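Local coordinates for V-type ATP synthase alpha chain (Nanoarchaeum equitans Kin4-M, PDB 5BN3), which forms the nucleotide-binding A subunit of an archaeal A/V-type ATPase, a P-loop protein that binds ADP, at residues G72-L76 with E137-H142; R110-F116 with E159-E165. One frame throughout, in Å; residues are numbered along the deposited sequence.

Interaction 1 (G72-L76 with E137-H142)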
ATOM      1  N   GLY A  72      22.185 -29.255  33.711  1.00 36.66           N
ATOM      2  CA  GLY A  72      23.195 -29.641  34.682  1.00 35.65           C
ATOM      3  C   GLY A  72      24.571 -29.167  34.258  1.00 46.54           C
ATOM      4  O   GLY A  72      24.690 -28.376  33.318  1.00 38.86           O
ATOM      5  N   PRO A  73      25.618 -29.637  34.953  1.00 38.75           N
ATOM      6  CA  PRO A  73      27.000 -29.301  34.593  1.00 42.09           C
ATOM      7  C   PRO A  73      27.335 -29.777  33.183  1.00 46.33           C
ATOM      8  O   PRO A  73      26.979 -30.901  32.818  1.00 37.32           O
ATOM      9  CB  PRO A  73      27.827 -30.085  35.618  1.00 38.55           C
ATOM     10  CG  PRO A  73      26.913 -30.251  36.788  1.00 35.92           C
ATOM     11  CD  PRO A  73      25.548 -30.434  36.190  1.00 38.34           C
ATOM     12  N   GLY A  74      28.002 -28.930  32.403  1.00 30.77           N
ATOM     13  CA  GLY A  74      28.348 -29.272  31.034  1.00 35.22           C
ATOM     14  C   GLY A  74      27.847 -28.282  29.996  1.00 39.02           C
ATOM     15  O   GLY A  74      28.191 -28.389  28.817  1.00 37.41           O
ATOM     16  N   LEU A  75      27.040 -27.319  30.430  1.00 32.11           N
ATOM     17  CA  LEU A  75      26.483 -26.311  29.528  1.00 37.67           C
ATOM     18  C   LEU A  75      27.433 -25.129  29.354  1.00 37.57           C
ATOM     19  O   LEU A  75      27.608 -24.617  28.248  1.00 35.60           O
ATOM     20  CB  LEU A  75      25.136 -25.809  30.057  1.00 37.52           C
ATOM     21  CG  LEU A  75      23.979 -26.808  30.102  1.00 39.75           C
ATOM     22  CD1 LEU A  75      22.772 -26.201  30.799  1.00 34.79           C
ATOM     23  CD2 LEU A  75      23.605 -27.243  28.700  1.00 34.74           C
ATOM     24  N   LEU A  76      28.047 -24.705  30.456  1.00 36.53           N
ATOM     25  CA  LEU A  76      28.893 -23.509  30.464  1.00 40.78           C
ATOM     26  C   LEU A  76      30.105 -23.624  29.541  1.00 47.59           C
ATOM     27  O   LEU A  76      30.720 -24.690  29.435  1.00 36.59           O
ATOM     28  CB  LEU A  76      29.342 -23.178  31.892  1.00 39.24           C
ATOM     29  CG  LEU A  76      28.222 -22.821  32.870  1.00 49.34           C
ATOM     30  CD1 LEU A  76      28.768 -22.497  34.254  1.00 39.87           C
ATOM     31  CD2 LEU A  76      27.436 -21.648  32.331  1.00 38.16           C
ATOM     32  N   GLU A 137      32.205 -25.686  38.279  1.00 42.55           N
ATOM     33  CA  GLU A 137      32.296 -25.780  36.828  1.00 39.38           C
ATOM     34  C   GLU A 137      33.250 -24.703  36.317  1.00 51.92           C
ATOM     35  O   GLU A 137      32.822 -23.614  35.932  1.00 42.54           O
ATOM     36  CB  GLU A 137      30.907 -25.635  36.195  1.00 39.34           C
ATOM     37  CG  GLU A 137      30.838 -26.030  34.724  1.00 42.66           C
ATOM     38  CD  GLU A 137      29.411 -26.164  34.224  1.00 47.16           C
ATOM     39  OE1 GLU A 137      28.472 -25.920  35.014  1.00 46.78           O
ATOM     40  OE2 GLU A 137      29.221 -26.520  33.041  1.00 40.61           O
ATOM     41  N   ASN A 138      34.544 -25.021  36.336  1.00 40.32           N
ATOM     42  CA  ASN A 138      35.611 -24.104  35.924  1.00 43.57           C
ATOM     43  C   ASN A 138      35.534 -22.711  36.552  1.00 57.76           C
ATOM     44  O   ASN A 138      35.664 -21.700  35.861  1.00 50.58           O
ATOM     45  CB  ASN A 138      35.693 -24.009  34.394  1.00 48.08           C
ATOM     46  CG  ASN A 138      36.132 -25.315  33.753  1.00 62.17           C
ATOM     47  OD1 ASN A 138      37.318 -25.647  33.743  1.00 70.42           O
ATOM     48  ND2 ASN A 138      35.176 -26.059  33.208  1.00 66.86           N
ATOM     49  N   GLY A 139      35.331 -22.667  37.865  1.00 41.11           N
ATOM     50  CA  GLY A 139      35.287 -21.406  38.582  1.00 46.28           C
ATOM     51  C   GLY A 139      33.892 -20.933  38.945  1.00 45.30           C
ATOM     52  O   GLY A 139      33.738 -20.016  39.753  1.00 52.22           O
ATOM     53  N   PHE A 140      32.875 -21.547  38.349  1.00 41.43           N
ATOM     54  CA  PHE A 140      31.493 -21.196  38.658  1.00 41.23           C
ATOM     55  C   PHE A 140      30.875 -22.199  39.628  1.00 47.50           C
ATOM     56  O   PHE A 140      30.967 -23.411  39.419  1.00 41.96           O
ATOM     57  CB  PHE A 140      30.659 -21.123  37.378  1.00 38.75           C
ATOM     58  CG  PHE A 140      29.256 -20.631  37.597  1.00 44.82           C
ATOM     59  CD1 PHE A 140      28.986 -19.273  37.651  1.00 47.24           C
ATOM     60  CD2 PHE A 140      28.206 -21.526  37.745  1.00 36.06           C
ATOM     61  CE1 PHE A 140      27.697 -18.813  37.854  1.00 45.42           C
ATOM     62  CE2 PHE A 140      26.912 -21.072  37.949  1.00 39.22           C
ATOM     63  CZ  PHE A 140      26.660 -19.714  38.004  1.00 47.27           C
ATOM     64  N   GLU A 141      30.244 -21.692  40.684  1.00 40.74           N
ATOM     65  CA  GLU A 141      29.559 -22.558  41.638  1.00 45.73           C
ATOM     66  C   GLU A 141      28.196 -22.994  41.099  1.00 41.52           C
ATOM     67  O   GLU A 141      27.181 -22.328  41.314  1.00 40.78           O
ATOM     68  CB  GLU A 141      29.397 -21.868  42.997  1.00 45.45           C
ATOM     69  CG  GLU A 141      28.714 -22.737  44.045  1.00 45.44           C
ATOM     70  CD  GLU A 141      28.422 -22.000  45.339  1.00 60.62           C
ATOM     71  OE1 GLU A 141      27.232 -21.748  45.624  1.00 60.40           O
ATOM     72  OE2 GLU A 141      29.378 -21.687  46.080  1.00 61.46           O
ATOM     73  N   HIS A 142      28.178 -24.119  40.394  1.00 38.83           N
ATOM     74  CA  HIS A 142      26.932 -24.655  39.866  1.00 32.51           C
ATOM     75  C   HIS A 142      26.144 -25.302  40.995  1.00 44.02           C
ATOM     76  O   HIS A 142      26.618 -26.240  41.642  1.00 39.68           O
ATOM     77  CB  HIS A 142      27.216 -25.675  38.763  1.00 35.20           C
ATOM     78  CG  HIS A 142      26.024 -25.998  37.916  1.00 36.70           C
ATOM     79  ND1 HIS A 142      26.088 -26.049  36.539  1.00 38.95           N
ATOM     80  CD2 HIS A 142      24.749 -26.301  38.245  1.00 36.39           C
ATOM     81  CE1 HIS A 142      24.900 -26.362  36.059  1.00 36.38           C
ATOM     82  NE2 HIS A 142      24.067 -26.523  37.070  1.00 37.85           N
TER
HETATM   83  O   HOH W   1      26.173 -26.201  33.144  1.00 40.11           O
HETATM   84  O   HOH W   2      31.091 -26.644  31.310  1.00 39.41           O
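A buried carboxylate fastens a loop to a beta hairpin here: residues 72-76, in the loop between strands 68-71 and 79-80, wrap around Glu137 at the end of strand 131-137. Glu137 OE2 accepts a hydrogen bond from Gly74 N at 2.8 Å and a weak one from Leu76 N at 3.4 Å. His142 ND1 donates a hydrogen bond to Glu137 OE1 at 2.8 Å, so the acid is held from both sides. Water 1 hydrogen-bonds Gly72 O, Leu75 N and Glu137 OE1, while water 2 joins Leu76 O to Glu137 OE2. Pro73 CD lies over one face of the imidazole, 4.1 Å from His142 CE1, and Leu76 CD1 meets Phe140 CD2 at 3.7 Å. Behind them, Phe308 of helix 293-309 and Ile244 touch Leu76 and Phe140, and Tyr307 OH bonds His142 NE2. The hairpin closes through a type I' turn, Glu137 to Phe140, with Asn138 and Gly139 both at positive phi: a two-residue beta hairpin carrying a His-carboxylate pair, where the barrel-sandwich region meets the nucleotide-binding domain.

Interaction 2 (R110-F116 with E159-E165)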
ATOM      1  N   ARG A 110      29.085 -37.012  28.827  1.00 45.87           N
ATOM      2  CA  ARG A 110      28.807 -38.177  29.668  1.00 55.87           C
ATOM      3  C   ARG A 110      30.058 -38.764  30.319  1.00 51.42           C
ATOM      4  O   ARG A 110      29.966 -39.697  31.116  1.00 52.09           O
ATOM      5  CB  ARG A 110      28.103 -39.264  28.846  1.00 48.89           C
ATOM      6  CG  ARG A 110      26.701 -38.903  28.369  1.00 46.86           C
ATOM      7  CD  ARG A 110      25.756 -38.699  29.541  1.00 55.20           C
ATOM      8  NE  ARG A 110      24.349 -38.758  29.146  1.00 59.14           N
ATOM      9  CZ  ARG A 110      23.607 -37.697  28.841  1.00 67.21           C
ATOM     10  NH1 ARG A 110      24.135 -36.482  28.878  1.00 48.57           N
ATOM     11  NH2 ARG A 110      22.337 -37.852  28.495  1.00 56.44           N
ATOM     12  N   LYS A 111      31.221 -38.218  29.977  1.00 44.84           N
ATOM     13  CA  LYS A 111      32.490 -38.759  30.465  1.00 58.07           C
ATOM     14  C   LYS A 111      33.239 -37.802  31.387  1.00 58.17           C
ATOM     15  O   LYS A 111      34.073 -38.229  32.187  1.00 52.85           O
ATOM     16  CB  LYS A 111      33.382 -39.169  29.292  1.00 61.94           C
ATOM     17  CG  LYS A 111      32.904 -40.415  28.569  1.00 62.00           C
ATOM     18  CD  LYS A 111      33.731 -40.692  27.328  1.00 78.92           C
ATOM     19  CE  LYS A 111      33.388 -42.049  26.742  1.00 98.92           C
ATOM     20  NZ  LYS A 111      33.683 -43.148  27.704  1.00107.17           N
ATOM     21  N   LYS A 112      32.946 -36.511  31.263  1.00 47.02           N
ATOM     22  CA  LYS A 112      33.534 -35.497  32.136  1.00 47.62           C
ATOM     23  C   LYS A 112      33.270 -35.818  33.608  1.00 46.81           C
ATOM     24  O   LYS A 112      32.142 -36.140  33.989  1.00 44.34           O
ATOM     25  CB  LYS A 112      32.971 -34.115  31.792  1.00 44.10           C
ATOM     26  CG  LYS A 112      33.257 -33.045  32.828  1.00 47.35           C
ATOM     27  CD  LYS A 112      34.665 -32.481  32.713  1.00 62.45           C
ATOM     28  CE  LYS A 112      34.924 -31.465  33.820  1.00 68.36           C
ATOM     29  NZ  LYS A 112      36.229 -30.759  33.653  1.00 71.48           N
ATOM     30  N   VAL A 113      34.315 -35.742  34.428  1.00 42.78           N
ATOM     31  CA  VAL A 113      34.196 -36.066  35.846  1.00 43.77           C
ATOM     32  C   VAL A 113      34.040 -34.807  36.695  1.00 36.18           C
ATOM     33  O   VAL A 113      34.910 -33.936  36.695  1.00 47.34           O
ATOM     34  CB  VAL A 113      35.407 -36.882  36.346  1.00 44.54           C
ATOM     35  CG1 VAL A 113      35.295 -37.127  37.837  1.00 40.54           C
ATOM     36  CG2 VAL A 113      35.495 -38.208  35.603  1.00 42.66           C
ATOM     37  N   TRP A 114      32.930 -34.720  37.420  1.00 35.97           N
ATOM     38  CA  TRP A 114      32.644 -33.551  38.247  1.00 39.26           C
ATOM     39  C   TRP A 114      32.873 -33.835  39.725  1.00 50.96           C
ATOM     40  O   TRP A 114      32.764 -34.979  40.164  1.00 41.70           O
ATOM     41  CB  TRP A 114      31.195 -33.107  38.038  1.00 38.13           C
ATOM     42  CG  TRP A 114      30.877 -32.790  36.614  1.00 43.76           C
ATOM     43  CD1 TRP A 114      30.202 -33.574  35.725  1.00 44.81           C
ATOM     44  CD2 TRP A 114      31.234 -31.597  35.911  1.00 38.17           C
ATOM     45  NE1 TRP A 114      30.114 -32.937  34.509  1.00 42.15           N
ATOM     46  CE2 TRP A 114      30.738 -31.719  34.599  1.00 40.53           C
ATOM     47  CE3 TRP A 114      31.919 -30.433  36.267  1.00 42.18           C
ATOM     48  CZ2 TRP A 114      30.909 -30.719  33.640  1.00 40.36           C
ATOM     49  CZ3 TRP A 114      32.088 -29.446  35.320  1.00 45.62           C
ATOM     50  CH2 TRP A 114      31.588 -29.594  34.021  1.00 36.73           C
ATOM     51  N   GLU A 115      33.183 -32.795  40.495  1.00 37.48           N
ATOM     52  CA  GLU A 115      33.283 -32.940  41.946  1.00 43.27           C
ATOM     53  C   GLU A 115      32.039 -32.372  42.624  1.00 52.94           C
ATOM     54  O   GLU A 115      31.811 -31.159  42.611  1.00 39.57           O
ATOM     55  CB  GLU A 115      34.545 -32.265  42.491  1.00 41.36           C
ATOM     56  CG  GLU A 115      34.731 -32.453  43.993  1.00 51.71           C
ATOM     57  CD  GLU A 115      36.131 -32.109  44.465  1.00 76.55           C
ATOM     58  OE1 GLU A 115      36.884 -33.041  44.820  1.00 64.99           O
ATOM     59  OE2 GLU A 115      36.475 -30.909  44.493  1.00 70.68           O
ATOM     60  N   PHE A 116      31.240 -33.256  43.212  1.00 33.77           N
ATOM     61  CA  PHE A 116      29.997 -32.872  43.868  1.00 37.52           C
ATOM     62  C   PHE A 116      30.171 -32.730  45.381  1.00 50.22           C
ATOM     63  O   PHE A 116      30.583 -33.673  46.059  1.00 46.47           O
ATOM     64  CB  PHE A 116      28.909 -33.902  43.552  1.00 37.72           C
ATOM     65  CG  PHE A 116      27.615 -33.663  44.270  1.00 41.21           C
ATOM     66  CD1 PHE A 116      26.804 -32.594  43.926  1.00 38.43           C
ATOM     67  CD2 PHE A 116      27.201 -34.519  45.280  1.00 42.00           C
ATOM     68  CE1 PHE A 116      25.606 -32.375  44.580  1.00 42.67           C
ATOM     69  CE2 PHE A 116      26.004 -34.307  45.941  1.00 37.82           C
ATOM     70  CZ  PHE A 116      25.205 -33.232  45.590  1.00 47.00           C
ATOM     71  N   GLU A 159      29.176 -37.996  47.950  1.00 40.89           N
ATOM     72  CA  GLU A 159      30.092 -36.869  47.839  1.00 46.05           C
ATOM     73  C   GLU A 159      31.310 -37.295  47.036  1.00 48.99           C
ATOM     74  O   GLU A 159      31.757 -38.438  47.143  1.00 45.48           O
ATOM     75  CB  GLU A 159      30.526 -36.414  49.235  1.00 45.06           C
ATOM     76  CG  GLU A 159      31.743 -35.501  49.258  1.00 59.15           C
ATOM     77  CD  GLU A 159      32.163 -35.125  50.665  1.00 84.39           C
ATOM     78  OE1 GLU A 159      31.922 -35.924  51.596  1.00 71.12           O
ATOM     79  OE2 GLU A 159      32.732 -34.027  50.840  1.00 87.94           O
ATOM     80  N   GLY A 160      31.837 -36.388  46.218  1.00 38.45           N
ATOM     81  CA  GLY A 160      33.080 -36.646  45.519  1.00 32.78           C
ATOM     82  C   GLY A 160      32.982 -36.540  44.012  1.00 46.43           C
ATOM     83  O   GLY A 160      32.243 -35.709  43.480  1.00 41.84           O
ATOM     84  N   ASN A 161      33.729 -37.395  43.324  1.00 40.75           N
ATOM     85  CA  ASN A 161      33.832 -37.325  41.875  1.00 36.76           C
ATOM     86  C   ASN A 161      32.831 -38.226  41.157  1.00 48.66           C
ATOM     87  O   ASN A 161      32.797 -39.438  41.384  1.00 45.81           O
ATOM     88  CB  ASN A 161      35.265 -37.631  41.437  1.00 37.17           C
ATOM     89  CG  ASN A 161      36.278 -36.709  42.089  1.00 54.83           C
ATOM     90  OD1 ASN A 161      36.439 -35.556  41.683  1.00 48.01           O
ATOM     91  ND2 ASN A 161      36.961 -37.210  43.111  1.00 37.96           N
ATOM     92  N   PHE A 162      32.012 -37.622  40.298  1.00 37.93           N
ATOM     93  CA  PHE A 162      30.970 -38.343  39.571  1.00 36.46           C
ATOM     94  C   PHE A 162      30.850 -37.850  38.133  1.00 45.63           C
ATOM     95  O   PHE A 162      31.218 -36.716  37.825  1.00 41.41           O
ATOM     96  CB  PHE A 162      29.610 -38.155  40.254  1.00 44.06           C
ATOM     97  CG  PHE A 162      29.577 -38.595  41.686  1.00 53.50           C
ATOM     98  CD1 PHE A 162      29.894 -37.708  42.703  1.00 40.43           C
ATOM     99  CD2 PHE A 162      29.208 -39.890  42.019  1.00 50.72           C
ATOM    100  CE1 PHE A 162      29.858 -38.106  44.024  1.00 51.29           C
ATOM    101  CE2 PHE A 162      29.169 -40.294  43.341  1.00 64.67           C
ATOM    102  CZ  PHE A 162      29.493 -39.401  44.344  1.00 47.25           C
ATOM    103  N   THR A 163      30.329 -38.706  37.257  1.00 38.44           N
ATOM    104  CA  THR A 163      29.934 -38.280  35.915  1.00 43.45           C
ATOM    105  C   THR A 163      28.438 -37.992  35.939  1.00 51.11           C
ATOM    106  O   THR A 163      27.769 -38.278  36.933  1.00 40.60           O
ATOM    107  CB  THR A 163      30.271 -39.328  34.834  1.00 42.65           C
ATOM    108  OG1 THR A 163      29.457 -40.492  35.013  1.00 52.21           O
ATOM    109  CG2 THR A 163      31.738 -39.717  34.907  1.00 43.32           C
ATOM    110  N   ILE A 164      27.915 -37.442  34.846  1.00 41.43           N
ATOM    111  CA  ILE A 164      26.555 -36.901  34.821  1.00 47.59           C
ATOM    112  C   ILE A 164      25.434 -37.933  35.035  1.00 42.16           C
ATOM    113  O   ILE A 164      24.382 -37.603  35.587  1.00 49.20           O
ATOM    114  CB  ILE A 164      26.315 -36.076  33.522  1.00 48.34           C
ATOM    115  CG1 ILE A 164      25.792 -34.679  33.858  1.00 53.89           C
ATOM    116  CG2 ILE A 164      25.371 -36.786  32.566  1.00 53.76           C
ATOM    117  CD1 ILE A 164      26.793 -33.823  34.589  1.00 54.65           C
ATOM    118  N   GLU A 165      25.664 -39.177  34.625  1.00 44.38           N
ATOM    119  CA  GLU A 165      24.620 -40.198  34.696  1.00 46.99           C
ATOM    120  C   GLU A 165      24.614 -40.963  36.017  1.00 50.69           C
ATOM    121  O   GLU A 165      23.793 -41.859  36.216  1.00 59.15           O
ATOM    122  CB  GLU A 165      24.740 -41.178  33.523  1.00 57.90           C
ATOM    123  CG  GLU A 165      24.142 -40.683  32.209  1.00 72.08           C
ATOM    124  CD  GLU A 165      22.642 -40.914  32.113  1.00 81.55           C
ATOM    125  OE1 GLU A 165      21.969 -40.965  33.164  1.00 82.69           O
ATOM    126  OE2 GLU A 165      22.134 -41.049  30.980  1.00 88.20           O
TER
HETATM  127  O   HOH W   3      29.743 -36.235  33.017  1.00 45.76           O
HETATM  128  O   HOH W   4      38.611 -33.361  41.921  1.00 59.78           O
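Four backbone hydrogen bonds tie strand 114-116 to strand 160-162. Trp114 N gives to Phe162 O at 2.7 Å and Phe162 N returns to Trp114 O at 2.8 Å; two residues on, Phe116 N reaches Gly160 O at 2.7 Å and Gly160 N reaches Phe116 O at 3.0 Å. Both are antiparallel hydrogen-bonded pairs. Between them sits the non-hydrogen-bonded pair Glu115-Asn161, where the CA atoms close to 4.4 Å and CA-H...O contacts run from Asn161 CA to Trp114 O (3.1 Å) and from Glu115 CA to Gly160 O (3.3 Å). Beyond the Trp114-Phe162 pair, water 3 bridges Lys112 O and Ile164 N. Farther out, Arg110 NE makes a long salt bridge to Glu165 OE2, 3.7 Å, but the guanidinium also pairs with Glu70 through NH2. Trp114, Phe116 and Phe162 share one face of the sheet: Phe116 CB packs on Phe162 CD1 at 4.0 Å, and Ile164 CD1 comes within 3.6 Å of Trp114 CD1. Val135 of strand 131-137 touches both Trp114 and Phe116 from the next strand. The opposite face carries the exposed Glu115 and Asn161. This is an antiparallel edge pairing, with 160-162 the outermost strand, within this chain, of its antiparallel sheet in the barrel-sandwich domain of the ATP synthase alpha/beta family.

Trp114 is where the two contacts meet, their centres 12 Å apart. Its indole, on the inner strand of interaction 2, lies against the loop and the acid of interaction 1: Pro73 CB is 3.5 Å from Trp114 CE2, Gly74 N 3.6 Å from Trp114 CZ2, and Glu137 CG 3.7 Å from Trp114 CZ3. Ile164 CD1 adds a second touch, 3.4 Å from Pro73 O. Both contacts reach one antiparallel sheet, ordered 140-145, 131-137, 114-118, 160-162, so interaction 1 uses its hairpin end and interaction 2 its far edge. Neither includes a residue of the ADP pocket; a bound magnesium ion lies about 12 Å from the Phe140 side chain, and one about 13 Å from that of Lys112.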